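PDB 5C1F: septation protein imp2 from Schizosaccharomyces pombe, which binds membrane phospholipids through its F-BAR domain, anchors cytoskeletal proteins to the membrane, is required for normal septation and takes part in disassembly of the medial ring. Local coordinates for the interface of chains A and B. Sequence-based numbering; all coordinates share one arbitrary frame. Chains: chain A/B, Septation protein imp2.

The interface of chains A and B. Residues chain A 143-144, 147, 186; chain B 279-280, 282.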
loop_
_atom_site.group_PDB
_atom_site.type_symbol
_atom_site.label_atom_id
_atom_site.label_comp_id
_atom_site.label_asym_id
_atom_site.label_seq_id
_atom_site.Cartn_x
_atom_site.Cartn_y
_atom_site.Cartn_z
ATOM N N TYR A 143 -7.220 74.157 19.935
ATOM C CA TYR A 143 -6.779 75.380 19.279
ATOM C C TYR A 143 -7.835 75.904 18.309
ATOM O O TYR A 143 -8.003 77.113 18.156
ATOM C CB TYR A 143 -5.454 75.125 18.559
ATOM C CG TYR A 143 -4.961 76.267 17.709
ATOM C CD1 TYR A 143 -4.526 77.451 18.286
ATOM C CD2 TYR A 143 -4.910 76.150 16.328
ATOM C CE1 TYR A 143 -4.066 78.496 17.503
ATOM C CE2 TYR A 143 -4.450 77.184 15.540
ATOM C CZ TYR A 143 -4.029 78.353 16.131
ATOM O OH TYR A 143 -3.572 79.380 15.340
ATOM N N HIS A 144 -8.547 74.983 17.668
ATOM C CA HIS A 144 -9.608 75.334 16.730
ATOM C C HIS A 144 -10.725 76.112 17.413
ATOM O O HIS A 144 -11.067 77.220 16.998
ATOM C CB HIS A 144 -10.175 74.069 16.074
ATOM C CG HIS A 144 -11.299 74.330 15.120
ATOM N ND1 HIS A 144 -12.567 73.806 15.301
ATOM C CD2 HIS A 144 -11.354 75.051 13.979
ATOM C CE1 HIS A 144 -13.343 74.199 14.311
ATOM N NE2 HIS A 144 -12.640 74.953 13.493
ATOM N N CYS A 147 -9.972 79.619 18.934
ATOM C CA CYS A 147 -10.049 80.668 17.923
ATOM C C CYS A 147 -11.503 80.985 17.609
ATOM O O CYS A 147 -11.856 82.124 17.311
ATOM C CB CYS A 147 -9.314 80.250 16.648
ATOM S SG CYS A 147 -7.546 79.968 16.866
ATOM N N TYR A 186 -0.252 72.477 19.978
ATOM C CA TYR A 186 -0.698 71.985 18.677
ATOM C C TYR A 186 0.508 71.742 17.767
ATOM O O TYR A 186 0.650 70.662 17.192
ATOM C CB TYR A 186 -1.678 72.986 18.052
ATOM C CG TYR A 186 -2.216 72.649 16.672
ATOM C CD1 TYR A 186 -2.143 71.363 16.149
ATOM C CD2 TYR A 186 -2.800 73.634 15.892
ATOM C CE1 TYR A 186 -2.631 71.078 14.884
ATOM C CE2 TYR A 186 -3.291 73.360 14.632
ATOM C CZ TYR A 186 -3.206 72.083 14.133
ATOM O OH TYR A 186 -3.700 71.819 12.877
ATOM N N PHE B 279 0.270 71.677 10.204
ATOM C CA PHE B 279 -0.232 72.702 11.106
ATOM C C PHE B 279 -1.100 73.694 10.346
ATOM O O PHE B 279 -0.626 74.368 9.432
ATOM C CB PHE B 279 0.936 73.421 11.789
ATOM C CG PHE B 279 0.522 74.544 12.700
ATOM C CD1 PHE B 279 0.240 74.303 14.035
ATOM C CD2 PHE B 279 0.442 75.847 12.230
ATOM C CE1 PHE B 279 -0.128 75.334 14.877
ATOM C CE2 PHE B 279 0.072 76.882 13.069
ATOM C CZ PHE B 279 -0.214 76.625 14.394
ATOM N N TYR B 280 -2.371 73.784 10.723
ATOM C CA TYR B 280 -3.274 74.740 10.098
ATOM C C TYR B 280 -3.516 75.922 11.025
ATOM O O TYR B 280 -4.186 75.794 12.048
ATOM C CB TYR B 280 -4.599 74.074 9.724
ATOM C CG TYR B 280 -4.447 72.960 8.711
ATOM C CD1 TYR B 280 -4.356 73.236 7.354
ATOM C CD2 TYR B 280 -4.388 71.633 9.115
ATOM C CE1 TYR B 280 -4.213 72.217 6.424
ATOM C CE2 TYR B 280 -4.244 70.609 8.195
ATOM C CZ TYR B 280 -4.157 70.905 6.851
ATOM O OH TYR B 280 -4.015 69.887 5.933
ATOM N N TYR B 282 -5.392 78.215 12.250
ATOM C CA TYR B 282 -6.800 78.612 12.356
ATOM C C TYR B 282 -6.950 80.092 12.665
ATOM O O TYR B 282 -7.962 80.714 12.340
ATOM C CB TYR B 282 -7.518 77.825 13.456
ATOM C CG TYR B 282 -7.822 76.378 13.155
ATOM C CD1 TYR B 282 -8.693 76.026 12.134
ATOM C CD2 TYR B 282 -7.273 75.361 13.926
ATOM C CE1 TYR B 282 -8.983 74.706 11.871
ATOM C CE2 TYR B 282 -7.558 74.038 13.673
ATOM C CZ TYR B 282 -8.416 73.715 12.643
ATOM O OH TYR B 282 -8.710 72.395 12.382
#
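The phenolic oxygen OH of A:Tyr186 accepts a hydrogen bond from the backbone N of B:Tyr280 at 3.2 Å, nearly straight at 172°. Because the donor is a main-chain amide, the bond is likely to hold the course of the partner's segment whatever side chain B:Tyr280 carries. The site lies near one end of the elongated F-BAR dimer, where the extended C-terminal segment of one subunit runs over helices 69-155 and 162-252 of the other; the two-fold repeats it at the opposite end. A:Tyr186 suits its place because it offers both a polar end and a flat face. With CG anti to the backbone N (chi1 178°), its ring reaches out from helix 162-252, and the CD1–CE1 side of the apolar B:Phe279 ring, well matched to an aromatic face, lies over it near the rim, CD1 of B:Phe279 standing 3.7 Å from CE2 of A:Tyr186. A phenylalanine at A:Tyr186 could keep much of this ring contact but would probably leave the amide of B:Tyr280 without its acceptor and the segment less firmly fixed.

B:Tyr282, in the short 3-10 helix 282-284, buries more surface than the other residues of this patch, 78 Å². Its broad, flat ring offers a face to A:His144 and an edge to A:Tyr143. A:His144 turns its imidazole CD2 toward that face, near the rim, the planes inclined at 55° in an edge-to-face contact. The small, flat imidazole can bring its C-H edge over the phenol, while CB of A:His144 lies 3.6 Å from CE2 of B:Tyr282. A:Tyr143, itself aromatic, meets the ring's edge, its CD2 in the plane of the B:Tyr282 ring and 3.5 Å from CD2 of B:Tyr282. The sulfur of A:Cys147 stands over one face of the A:Tyr143 ring, toward the rim; its small side chain probably lets B:Tyr282 come close, SG of A:Cys147 lying 4.0 Å from CB of B:Tyr282.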